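Local atomic coordinates of uncharacterized protein (PDB entry 5DQV), a protein that probably hydrolyses nucleotides to release pyrophosphate, as a metal-dependent pyrophosphohydrolase built on an all-helical HD domain. Residues H35-A40 with A61-D65; D53-T59 with D95-V99; I135-I140 with R188-M192; I140-F144 with A161-F165. All blocks are in the same frame, centred on the assembly; numbering follows the deposited sequence. Where two conformers were deposited one is given.

Interaction 1 of 4, residues H35-A40 with A61-D65; sequences HISRVA and ALVHD. With NI (nickel (II) ion), chain C.
His35 and His64 converge on one nickel ion through their NE2 atoms, His35 NE2 lying 2.2 Å and His64 NE2 2.0 Å from the metal. The two rings come rim to rim with planes 62° apart, neither covering the other's face, as befits two rings that offer NE2 to one metal. Asp65 also belongs to this metal site but stands farther back, its OD1 2.8 Å from nickel, and Asp130 of helix 121-132 completes the set. This His, His-Asp, Asp combination is the signature of the HD family.

The second shell fixes the two rings. His64 ND1 donates to Ala61 O at 2.8 Å in a nearly straight bond (167°) that uses a carbonyl lone pair and lies in the ring plane, which settles the rotation of the imidazole. CG anti to the backbone N (chi1 166°) turns the His35 ring toward the metal, and ND1 on its other side is hydrogen-bonded to Asp133.

Beyond the polar site lies an apolar seam. Ile36 CG2 rests 3.5 Å from Leu62 O and also meets Leu62 CD2, while Ile36 CD1 reaches Asp65 CB at 4.0 Å. With an alanine in place of Ile36, the contacts to Leu62 and Asp65 CB are likely to be lost, opening a gap there. Farther along, Ala40 CA approaches Ala61 CB to 3.7 Å, and the small side chains let the backbones draw close.

Helix 8-24 covers Ile36 through Val20 and Leu24, helix 121-132 packs on Val39, and helix 93-106 touches Val63 and His64.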
loop_
_atom_site.group_PDB
_atom_site.type_symbol
_atom_site.label_atom_id
_atom_site.label_comp_id
_atom_site.label_asym_id
_atom_site.label_seq_id
_atom_site.Cartn_x
_atom_site.Cartn_y
_atom_site.Cartn_z
ATOM N N HIS A 35 -6.088 13.028 4.011
ATOM C CA HIS A 35 -6.993 12.242 4.844
ATOM C C HIS A 35 -8.081 13.158 5.392
ATOM O O HIS A 35 -9.274 12.875 5.274
ATOM C CB HIS A 35 -6.210 11.538 5.988
ATOM C CG HIS A 35 -7.100 10.994 7.060
ATOM N ND1 HIS A 35 -7.963 9.947 6.842
ATOM C CD2 HIS A 35 -7.321 11.400 8.330
ATOM C CE1 HIS A 35 -8.634 9.696 7.952
ATOM N NE2 HIS A 35 -8.263 10.569 8.868
ATOM N N ILE A 36 -7.674 14.279 6.001
ATOM C CA ILE A 36 -8.632 15.186 6.600
ATOM C C ILE A 36 -9.624 15.710 5.560
ATOM O O ILE A 36 -10.804 15.690 5.782
ATOM C CB ILE A 36 -7.908 16.327 7.335
ATOM C CG1 ILE A 36 -7.307 15.756 8.626
ATOM C CG2 ILE A 36 -8.890 17.460 7.583
ATOM C CD1 ILE A 36 -6.265 16.687 9.200
ATOM N N SER A 37 -9.147 16.081 4.374
ATOM C CA SER A 37 -10.045 16.588 3.332
ATOM C C SER A 37 -11.078 15.549 2.919
ATOM O O SER A 37 -12.288 15.853 2.759
ATOM C CB SER A 37 -9.235 17.094 2.127
ATOM O OG SER A 37 -10.093 17.336 0.995
ATOM N N ARG A 38 -10.633 14.299 2.774
ATOM C CA ARG A 38 -11.544 13.223 2.396
ATOM C C ARG A 38 -12.574 12.997 3.500
ATOM O O ARG A 38 -13.777 12.789 3.237
ATOM C CB ARG A 38 -10.785 11.898 2.096
ATOM C CG ARG A 38 -9.901 11.916 0.872
ATOM C CD ARG A 38 -9.347 10.540 0.506
ATOM N NE ARG A 38 -8.632 9.924 1.621
ATOM C CZ ARG A 38 -7.342 9.988 1.866
ATOM N NH1 ARG A 38 -6.536 10.723 1.137
ATOM N NH2 ARG A 38 -6.860 9.381 2.926
ATOM N N VAL A 39 -12.106 12.970 4.742
ATOM C CA VAL A 39 -13.005 12.751 5.868
ATOM C C VAL A 39 -14.038 13.858 6.017
ATOM O O VAL A 39 -15.206 13.555 6.216
ATOM C CB VAL A 39 -12.260 12.484 7.158
ATOM C CG1 VAL A 39 -13.237 12.495 8.363
ATOM C CG2 VAL A 39 -11.478 11.248 7.025
ATOM N N ALA A 40 -13.633 15.135 5.822
ATOM C CA ALA A 40 -14.564 16.223 5.852
ATOM C C ALA A 40 -15.637 16.122 4.749
ATOM O O ALA A 40 -16.836 16.252 5.055
ATOM C CB ALA A 40 -13.854 17.564 5.791
ATOM N N ALA A 61 -14.744 17.384 11.778
ATOM C CA ALA A 61 -14.002 16.555 10.822
ATOM C C ALA A 61 -12.680 17.211 10.525
ATOM O O ALA A 61 -11.641 16.561 10.500
ATOM C CB ALA A 61 -14.816 16.357 9.530
ATOM N N LEU A 62 -12.717 18.523 10.305
ATOM C CA LEU A 62 -11.477 19.236 9.919
ATOM C C LEU A 62 -10.434 19.171 11.028
ATOM O O LEU A 62 -9.259 19.011 10.739
ATOM C CB LEU A 62 -11.782 20.650 9.532
ATOM C CG LEU A 62 -12.488 20.822 8.178
ATOM C CD1 LEU A 62 -12.999 22.265 8.039
ATOM C CD2 LEU A 62 -11.516 20.408 6.993
ATOM N N VAL A 63 -10.846 19.274 12.297
ATOM C CA VAL A 63 -9.855 19.313 13.404
ATOM C C VAL A 63 -9.678 18.001 14.131
ATOM O O VAL A 63 -8.880 17.939 15.074
ATOM C CB VAL A 63 -10.157 20.466 14.413
ATOM C CG1 VAL A 63 -10.234 21.841 13.644
ATOM C CG2 VAL A 63 -11.498 20.172 15.204
ATOM N N HIS A 64 -10.330 16.936 13.640
ATOM C CA HIS A 64 -10.446 15.673 14.391
ATOM C C HIS A 64 -9.080 15.061 14.708
ATOM O O HIS A 64 -8.938 14.408 15.747
ATOM C CB HIS A 64 -11.408 14.666 13.669
ATOM C CG HIS A 64 -10.758 13.746 12.674
ATOM N ND1 HIS A 64 -10.600 14.071 11.344
ATOM C CD2 HIS A 64 -10.274 12.476 12.808
ATOM C CE1 HIS A 64 -9.984 13.082 10.710
ATOM N NE2 HIS A 64 -9.774 12.097 11.578
ATOM N N ASP A 65 -8.076 15.325 13.874
ATOM C CA ASP A 65 -6.751 14.709 14.008
ATOM C C ASP A 65 -5.714 15.569 14.730
ATOM O O ASP A 65 -4.575 15.084 14.959
ATOM C CB ASP A 65 -6.099 14.541 12.607
ATOM C CG ASP A 65 -6.279 13.183 12.001
ATOM O OD1 ASP A 65 -7.097 12.332 12.480
ATOM O OD2 ASP A 65 -5.577 12.996 10.964
HETATM NI NI NI C . -8.682 10.530 10.993
#

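Interaction 2 of 4, residues D53-T59 with D95-V99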
loop_
_atom_site.group_PDB
_atom_site.type_symbol
_atom_site.label_atom_id
_atom_site.label_comp_id
_atom_site.label_asym_id
_atom_site.label_seq_id
_atom_site.Cartn_x
_atom_site.Cartn_y
_atom_site.Cartn_z
ATOM N N ASP A 53 -26.071 18.425 12.425
ATOM C CA ASP A 53 -25.622 19.816 12.257
ATOM C C ASP A 53 -24.393 19.862 11.374
ATOM O O ASP A 53 -23.315 19.430 11.803
ATOM C CB ASP A 53 -25.281 20.424 13.598
ATOM C CG ASP A 53 -24.918 21.922 13.495
ATOM O OD1 ASP A 53 -24.032 22.401 12.715
ATOM O OD2 ASP A 53 -25.536 22.631 14.250
ATOM N N LEU A 54 -24.525 20.390 10.160
ATOM C CA LEU A 54 -23.427 20.278 9.160
ATOM C C LEU A 54 -22.182 21.125 9.507
ATOM O O LEU A 54 -21.033 20.743 9.190
ATOM C CB LEU A 54 -23.922 20.651 7.755
ATOM C CG LEU A 54 -24.993 19.772 7.128
ATOM C CD1 LEU A 54 -25.285 20.148 5.649
ATOM C CD2 LEU A 54 -24.655 18.248 7.263
ATOM N N PHE A 55 -22.406 22.269 10.155
ATOM C CA PHE A 55 -21.283 23.101 10.517
ATOM C C PHE A 55 -20.442 22.407 11.569
ATOM O O PHE A 55 -19.201 22.409 11.496
ATOM C CB PHE A 55 -21.736 24.491 10.985
ATOM C CG PHE A 55 -20.592 25.403 11.331
ATOM C CD1 PHE A 55 -19.711 25.813 10.346
ATOM C CD2 PHE A 55 -20.392 25.826 12.631
ATOM C CE1 PHE A 55 -18.658 26.625 10.636
ATOM C CE2 PHE A 55 -19.359 26.633 12.946
ATOM C CZ PHE A 55 -18.478 27.060 11.929
ATOM N N ILE A 56 -21.105 21.778 12.542
ATOM C CA ILE A 56 -20.361 21.113 13.600
ATOM C C ILE A 56 -19.663 19.900 12.997
ATOM O O ILE A 56 -18.506 19.609 13.320
ATOM C CB ILE A 56 -21.263 20.700 14.813
ATOM C CG1 ILE A 56 -21.859 21.922 15.538
ATOM C CG2 ILE A 56 -20.495 19.838 15.769
ATOM C CD1 ILE A 56 -20.785 22.966 16.023
ATOM N N VAL A 57 -20.350 19.186 12.122
ATOM C CA VAL A 57 -19.762 17.995 11.520
ATOM C C VAL A 57 -18.501 18.364 10.735
ATOM O O VAL A 57 -17.439 17.727 10.895
ATOM C CB VAL A 57 -20.745 17.294 10.591
ATOM C CG1 VAL A 57 -19.974 16.336 9.653
ATOM C CG2 VAL A 57 -21.822 16.540 11.407
ATOM N N GLU A 58 -18.604 19.421 9.917
ATOM C CA GLU A 58 -17.455 19.794 9.085
ATOM C C GLU A 58 -16.272 20.282 9.924
ATOM O O GLU A 58 -15.130 19.925 9.637
ATOM C CB GLU A 58 -17.838 20.831 8.072
ATOM C CG GLU A 58 -16.789 21.062 7.047
ATOM C CD GLU A 58 -17.206 22.053 6.015
ATOM O OE1 GLU A 58 -18.339 22.622 6.084
ATOM O OE2 GLU A 58 -16.349 22.320 5.168
ATOM N N THR A 59 -16.541 21.140 10.894
ATOM C CA THR A 59 -15.532 21.644 11.804
ATOM C C THR A 59 -14.845 20.559 12.593
ATOM O O THR A 59 -13.603 20.491 12.590
ATOM C CB THR A 59 -16.080 22.737 12.738
ATOM O OG1 THR A 59 -16.623 23.787 11.940
ATOM C CG2 THR A 59 -14.960 23.276 13.610
ATOM N N ASP A 95 -20.674 26.145 20.169
ATOM C CA ASP A 95 -20.236 25.347 19.045
ATOM C C ASP A 95 -18.840 24.836 19.236
ATOM O O ASP A 95 -18.549 23.662 18.945
ATOM C CB ASP A 95 -20.304 26.167 17.760
ATOM C CG ASP A 95 -21.724 26.316 17.267
ATOM O OD1 ASP A 95 -22.601 25.528 17.678
ATOM O OD2 ASP A 95 -21.939 27.212 16.487
ATOM N N ALA A 96 -17.977 25.706 19.738
ATOM C CA ALA A 96 -16.624 25.315 20.022
ATOM C C ALA A 96 -16.546 24.200 21.098
ATOM O O ALA A 96 -15.814 23.217 20.951
ATOM C CB ALA A 96 -15.798 26.567 20.406
ATOM N N ASP A 97 -17.362 24.306 22.139
ATOM C CA ASP A 97 -17.427 23.268 23.167
ATOM C C ASP A 97 -17.886 21.915 22.554
ATOM O O ASP A 97 -17.338 20.841 22.911
ATOM C CB ASP A 97 -18.436 23.678 24.284
ATOM C CG ASP A 97 -17.855 24.621 25.299
ATOM O OD1 ASP A 97 -16.648 24.876 25.256
ATOM O OD2 ASP A 97 -18.614 25.122 26.165
ATOM N N ARG A 98 -18.893 21.962 21.658
ATOM C CA ARG A 98 -19.429 20.760 21.013
ATOM C C ARG A 98 -18.323 20.079 20.212
ATOM O O ARG A 98 -18.197 18.863 20.228
ATOM C CB ARG A 98 -20.606 21.091 20.061
ATOM C CG ARG A 98 -21.943 21.392 20.714
ATOM C CD ARG A 98 -23.016 21.867 19.699
ATOM N NE ARG A 98 -23.557 20.788 18.862
ATOM C CZ ARG A 98 -24.436 20.960 17.868
ATOM N NH1 ARG A 98 -24.925 22.169 17.580
ATOM N NH2 ARG A 98 -24.862 19.905 17.169
ATOM N N VAL A 99 -17.552 20.886 19.477
ATOM C CA VAL A 99 -16.486 20.374 18.650
ATOM C C VAL A 99 -15.420 19.716 19.544
ATOM O O VAL A 99 -15.031 18.568 19.298
ATOM C CB VAL A 99 -15.878 21.455 17.775
ATOM C CG1 VAL A 99 -14.528 20.969 17.201
ATOM C CG2 VAL A 99 -16.893 21.790 16.650
HETATM O O HOH W 1 -24.261 25.271 14.617
#
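Asp53 and Arg98 form the charged part of this contact, a salt bridge whose hydrogen bond is weak: Arg98 NH1 lies 3.4 Å from Asp53 OD2, and the carboxylate and guanidinium planes stand 87° apart. Arg98 was modelled in two conformers, so this weak pairing is less certain. Arg98 NH2 is turned to Glu122, which also accepts from the backbone N of Asp53. A water bridges the two acidic side chains, donating to Asp53 OD2 at 3.0 Å and, weakly, to Asp95 OD1.

The other oxygen of Asp53 serves a different purpose. Asp53 is the N-cap of helix 54-63, its OD1 accepting from Ile56 N at 3.0 Å from above the carboxylate plane. The same residue thus closes a helix start and reaches across to helix 93-106, within an HD-domain helical bundle where the two segments lie 9.9 Å apart, axis to axis, at -50°. Within the first helix, Thr59 OG1 donates to Phe55 O, which takes Thr59 N on the opposite face of its carbonyl plane.

Van der Waals contacts centre on Ile56. CG1, set anti to the carbonyl carbon (chi1 -65°), sits over the centre of one face of the Arg98 guanidinium, 3.6 Å from Arg98 CZ. Ile56 CD1 extends onward to 3.5 Å from Asp95 OD1 and touches Val99 CG2 as well. Val99 CG2 also meets Thr59 CG2 at 3.9 Å.

Interaction 3 of 4, residues I135-I140 with R188-M192; sequences IGAVGI and RHEFM
Arg188 meets Gly136 so closely that their CA atoms are 3.8 Å apart, and Arg188 O accepts a CA-H...O contact from Gly136 CA at 3.3 Å. A CB on Gly136 would run into Arg188 CG, and the positive phi of Gly136 (79°) is a conformation that glycine adopts easily; both are consistent with a glycine here. The aliphatic start of Arg188 then crosses Ile135, with CB 3.8 Å from Ile135 CG1. Extended from CG to NE, the chain carries the guanidinium beyond Ile135 to Val138 CG1, while NH1 makes a weak hydrogen bond to Leu132 O.

His189 contributes little, its backbone N lying near Ile135 CD1. One turn after Arg188, Phe191 has CG anti to the backbone N (chi1 -177°), which carries the ring to the start of helix 136-150. Its CE2 touches Ala137 CB at 3.8 Å and Ile140 CD1 at 3.9 Å, the isoleucine side chain crossing at about a right angle, and CD2 approaches Ala137 N.

Met192 ends the segment's contacts. Its chain bends at chi3 and brings CE to 3.4 Å from Ile135 CG2, tighter than usual for two carbons, while Met192 CG lies 4.3 Å from Ile140 CG1.

This is helix-on-helix packing in an all-helical fold: helix 179-202 meets the first turn of helix 136-150, the local axes 8.4 Å apart and their directions differing by 53°. Leu42 of helix 33-50 touches Arg188, Leu169 of helix 161-169 touches Met192, and Tyr195 of the second subunit hydrogen-bonds to Ala137 O and packs on Phe191.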
loop_
_atom_site.group_PDB
_atom_site.type_symbol
_atom_site.label_atom_id
_atom_site.label_comp_id
_atom_site.label_asym_id
_atom_site.label_seq_id
_atom_site.Cartn_x
_atom_site.Cartn_y
_atom_site.Cartn_z
ATOM N N ILE A 135 -11.195 1.859 5.010
ATOM C CA ILE A 135 -11.622 0.660 4.298
ATOM C C ILE A 135 -11.812 0.982 2.802
ATOM O O ILE A 135 -11.661 2.133 2.386
ATOM C CB ILE A 135 -12.892 -0.004 4.909
ATOM C CG1 ILE A 135 -14.118 0.908 4.893
ATOM C CG2 ILE A 135 -12.625 -0.493 6.361
ATOM C CD1 ILE A 135 -15.409 0.224 5.396
ATOM N N GLY A 136 -12.069 -0.042 2.009
ATOM C CA GLY A 136 -12.332 0.116 0.579
ATOM C C GLY A 136 -11.004 0.293 -0.111
ATOM O O GLY A 136 -9.989 0.018 0.465
ATOM N N ALA A 137 -11.020 0.735 -1.362
ATOM C CA ALA A 137 -9.785 0.952 -2.118
ATOM C C ALA A 137 -8.870 1.930 -1.410
ATOM O O ALA A 137 -7.644 1.724 -1.350
ATOM C CB ALA A 137 -10.091 1.446 -3.564
ATOM N N VAL A 138 -9.459 2.978 -0.846
ATOM C CA VAL A 138 -8.640 3.943 -0.129
ATOM C C VAL A 138 -8.043 3.335 1.151
ATOM O O VAL A 138 -6.844 3.533 1.449
ATOM C CB VAL A 138 -9.382 5.320 0.121
ATOM C CG1 VAL A 138 -10.652 5.105 0.797
ATOM C CG2 VAL A 138 -8.540 6.222 0.981
ATOM N N GLY A 139 -8.833 2.543 1.889
ATOM C CA GLY A 139 -8.244 1.878 3.089
ATOM C C GLY A 139 -7.092 0.914 2.776
ATOM O O GLY A 139 -6.095 0.804 3.542
ATOM N N ILE A 140 -7.219 0.225 1.646
ATOM C CA ILE A 140 -6.170 -0.684 1.194
ATOM C C ILE A 140 -4.885 0.078 0.996
ATOM O O ILE A 140 -3.804 -0.303 1.503
ATOM C CB ILE A 140 -6.610 -1.407 -0.120
ATOM C CG1 ILE A 140 -7.654 -2.494 0.188
ATOM C CG2 ILE A 140 -5.427 -2.092 -0.818
ATOM C CD1 ILE A 140 -8.496 -2.823 -1.010
ATOM N N ARG A 188 -17.512 -0.683 0.270
ATOM C CA ARG A 188 -16.077 -0.592 0.551
ATOM C C ARG A 188 -15.523 -1.876 1.174
ATOM O O ARG A 188 -14.465 -2.343 0.803
ATOM C CB ARG A 188 -15.775 0.629 1.450
ATOM C CG ARG A 188 -15.974 1.961 0.734
ATOM C CD ARG A 188 -15.398 3.087 1.619
ATOM N NE ARG A 188 -15.658 4.340 0.998
ATOM C CZ ARG A 188 -14.857 5.406 1.054
ATOM N NH1 ARG A 188 -13.690 5.385 1.721
ATOM N NH2 ARG A 188 -15.210 6.451 0.378
ATOM N N HIS A 189 -16.271 -2.425 2.100
ATOM C CA HIS A 189 -15.948 -3.691 2.767
ATOM C C HIS A 189 -15.927 -4.822 1.778
ATOM O O HIS A 189 -14.996 -5.589 1.766
ATOM C CB HIS A 189 -16.968 -3.966 3.826
ATOM C CG HIS A 189 -16.763 -5.254 4.556
ATOM N ND1 HIS A 189 -15.835 -5.396 5.562
ATOM C CD2 HIS A 189 -17.375 -6.456 4.433
ATOM C CE1 HIS A 189 -15.909 -6.625 6.056
ATOM N NE2 HIS A 189 -16.832 -7.289 5.385
ATOM N N GLU A 190 -16.957 -4.913 0.944
ATOM C CA GLU A 190 -16.981 -5.966 -0.052
ATOM C C GLU A 190 -15.806 -5.843 -1.039
ATOM O O GLU A 190 -15.249 -6.853 -1.504
ATOM C CB GLU A 190 -18.281 -5.985 -0.815
ATOM C CG GLU A 190 -19.432 -6.511 0.040
ATOM C CD GLU A 190 -19.143 -7.912 0.606
ATOM O OE1 GLU A 190 -18.536 -8.755 -0.126
ATOM O OE2 GLU A 190 -19.531 -8.151 1.779
ATOM N N PHE A 191 -15.478 -4.623 -1.413
ATOM C CA PHE A 191 -14.324 -4.433 -2.316
ATOM C C PHE A 191 -13.020 -4.916 -1.620
ATOM O O PHE A 191 -12.154 -5.557 -2.211
ATOM C CB PHE A 191 -14.186 -2.959 -2.755
ATOM C CG PHE A 191 -13.069 -2.757 -3.722
ATOM C CD1 PHE A 191 -13.218 -3.130 -5.033
ATOM C CD2 PHE A 191 -11.831 -2.348 -3.275
ATOM C CE1 PHE A 191 -12.171 -3.000 -5.914
ATOM C CE2 PHE A 191 -10.766 -2.233 -4.136
ATOM C CZ PHE A 191 -10.924 -2.552 -5.443
ATOM N N MET A 192 -12.877 -4.582 -0.353
ATOM C CA MET A 192 -11.709 -5.003 0.416
ATOM C C MET A 192 -11.678 -6.571 0.506
ATOM O O MET A 192 -10.640 -7.163 0.346
ATOM C CB MET A 192 -11.803 -4.373 1.808
ATOM C CG MET A 192 -10.580 -4.407 2.636
ATOM S SD MET A 192 -10.647 -3.191 4.091
ATOM C CE MET A 192 -12.310 -3.505 4.723
#

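Interaction 4 of 4, residues I140-F144 with A161-F165; sequences IARAF and AYAHF
Phe144 and Phe165 join two helices as an offset edge-to-face aromatic pair, the edge of Phe165 turned toward the face of Phe144 with centroids 5.5 Å apart and planes at 64°. This is helix-on-helix packing in an all-helical fold: the local axes of helices 136-150 and 161-169 pass 9.9 Å apart, and their directions differ by 133°, closer to antiparallel than to parallel.

The Phe144 side chain can be followed outward. From CB, CG lies anti to the carbonyl carbon (chi1 -71°), and the ring swings across toward helix 161-169. Along one side, CD1 and CE1 both rest against Ala161 CB, CE1 at 3.4 Å. At the tip, CZ comes within 3.6 Å of Phe165 CE2. On the returning side, CE2 lies 3.8 Å from Phe165 CZ, in that ring's plane. The methyl and the aromatic edge meet the Phe144 ring from the same side. A leucine in place of Phe144 would probably lose the aromatic pairing, leaving the Phe165 edge without the face it is turned to and Ala161 CB with less cover.

Phe144 also packs on Ala141 of the second subunit, so this helix pair lies beside the dimer interface, and Leu154 of the following loop touches the same ring. The outer rim of the Phe165 ring meets helix 136-150: CE1 reaches Ile140 CG1 at 4.1 Å, and CZ stands 4.0 Å from Ala143 CB.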
loop_
_atom_site.group_PDB
_atom_site.type_symbol
_atom_site.label_atom_id
_atom_site.label_comp_id
_atom_site.label_asym_id
_atom_site.label_seq_id
_atom_site.Cartn_x
_atom_site.Cartn_y
_atom_site.Cartn_z
ATOM N N ILE A 140 -7.219 0.225 1.646
ATOM C CA ILE A 140 -6.170 -0.684 1.194
ATOM C C ILE A 140 -4.885 0.078 0.996
ATOM O O ILE A 140 -3.804 -0.303 1.503
ATOM C CB ILE A 140 -6.610 -1.407 -0.120
ATOM C CG1 ILE A 140 -7.654 -2.494 0.188
ATOM C CG2 ILE A 140 -5.427 -2.092 -0.818
ATOM C CD1 ILE A 140 -8.496 -2.823 -1.010
ATOM N N ALA A 141 -4.998 1.206 0.291
ATOM C CA ALA A 141 -3.810 2.038 0.006
ATOM C C ALA A 141 -3.192 2.519 1.291
ATOM O O ALA A 141 -1.956 2.472 1.484
ATOM C CB ALA A 141 -4.181 3.209 -0.866
ATOM N N ARG A 142 -4.052 2.925 2.209
ATOM C CA ARG A 142 -3.546 3.479 3.456
ATOM C C ARG A 142 -2.845 2.413 4.294
ATOM O O ARG A 142 -1.814 2.689 4.905
ATOM C CB ARG A 142 -4.664 4.167 4.223
ATOM C CG ARG A 142 -5.113 5.456 3.607
ATOM C CD ARG A 142 -6.250 6.056 4.416
ATOM N NE ARG A 142 -5.711 6.582 5.666
ATOM C CZ ARG A 142 -6.362 6.690 6.823
ATOM N NH1 ARG A 142 -7.638 6.322 6.965
ATOM N NH2 ARG A 142 -5.716 7.185 7.856
ATOM N N ALA A 143 -3.381 1.202 4.286
ATOM C CA ALA A 143 -2.799 0.098 5.080
ATOM C C ALA A 143 -1.390 -0.211 4.598
ATOM O O ALA A 143 -0.460 -0.384 5.395
ATOM C CB ALA A 143 -3.654 -1.143 4.981
ATOM N N PHE A 144 -1.238 -0.291 3.278
ATOM C CA PHE A 144 0.056 -0.609 2.711
ATOM C C PHE A 144 1.040 0.551 2.852
ATOM O O PHE A 144 2.231 0.331 3.114
ATOM C CB PHE A 144 -0.093 -1.100 1.281
ATOM C CG PHE A 144 -0.722 -2.478 1.186
ATOM C CD1 PHE A 144 -0.106 -3.580 1.783
ATOM C CD2 PHE A 144 -1.904 -2.663 0.546
ATOM C CE1 PHE A 144 -0.711 -4.846 1.756
ATOM C CE2 PHE A 144 -2.506 -3.963 0.486
ATOM C CZ PHE A 144 -1.899 -5.023 1.066
ATOM N N ALA A 161 0.539 -5.727 7.007
ATOM C CA ALA A 161 -0.662 -5.095 6.516
ATOM C C ALA A 161 -1.766 -6.132 6.417
ATOM O O ALA A 161 -2.915 -5.879 6.814
ATOM C CB ALA A 161 -0.398 -4.439 5.121
ATOM N N TYR A 162 -1.408 -7.317 5.916
ATOM C CA TYR A 162 -2.380 -8.400 5.686
ATOM C C TYR A 162 -3.012 -8.772 7.019
ATOM O O TYR A 162 -4.231 -8.861 7.140
ATOM C CB TYR A 162 -1.718 -9.623 5.073
ATOM C CG TYR A 162 -2.714 -10.673 4.571
ATOM C CD1 TYR A 162 -3.474 -10.450 3.440
ATOM C CD2 TYR A 162 -2.878 -11.885 5.234
ATOM C CE1 TYR A 162 -4.353 -11.418 2.929
ATOM C CE2 TYR A 162 -3.789 -12.837 4.777
ATOM C CZ TYR A 162 -4.508 -12.611 3.601
ATOM O OH TYR A 162 -5.420 -13.566 3.147
ATOM N N ALA A 163 -2.186 -8.923 8.043
ATOM C CA ALA A 163 -2.707 -9.216 9.374
ATOM C C ALA A 163 -3.654 -8.119 9.853
ATOM O O ALA A 163 -4.683 -8.398 10.517
ATOM C CB ALA A 163 -1.538 -9.440 10.392
ATOM N N HIS A 164 -3.315 -6.870 9.519
ATOM C CA HIS A 164 -4.098 -5.731 9.955
ATOM C C HIS A 164 -5.512 -5.722 9.334
ATOM O O HIS A 164 -6.439 -5.269 9.974
ATOM C CB HIS A 164 -3.343 -4.446 9.638
ATOM C CG HIS A 164 -4.008 -3.198 10.114
ATOM N ND1 HIS A 164 -4.164 -2.897 11.453
ATOM C CD2 HIS A 164 -4.450 -2.114 9.433
ATOM C CE1 HIS A 164 -4.737 -1.709 11.571
ATOM N NE2 HIS A 164 -4.921 -1.214 10.361
ATOM N N PHE A 165 -5.667 -6.192 8.096
ATOM C CA PHE A 165 -6.972 -6.396 7.497
ATOM C C PHE A 165 -7.850 -7.294 8.369
ATOM O O PHE A 165 -8.994 -6.932 8.653
ATOM C CB PHE A 165 -6.890 -7.020 6.099
ATOM C CG PHE A 165 -6.311 -6.086 5.035
ATOM C CD1 PHE A 165 -6.910 -4.906 4.743
ATOM C CD2 PHE A 165 -5.142 -6.390 4.372
ATOM C CE1 PHE A 165 -6.325 -4.015 3.776
ATOM C CE2 PHE A 165 -4.571 -5.509 3.427
ATOM C CZ PHE A 165 -5.159 -4.350 3.138
#

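How the interactions relate
The four contacts run from helices 54-63 and 93-106 through the nickel site to the dimer interface. Interactions 1 and 2 share helix 54-63, their centres 13 Å apart, and they touch where Val63 CG2 meets Val99 CG1 at 3.7 Å. Interactions 3 and 4 share Ile140 on helix 136-150, with centres 10 Å apart; both touch the second subunit. The metal end is joined to this pair by Arg38 NE against Val138 CG2 (3.8 Å) and His35 ND1 against Arg142 CZ (3.6 Å). Interaction 2 lies across the chain's centre, its nearest atoms about 14 Å from interaction 3. The Val138 side chain is about 11 Å from the nickel.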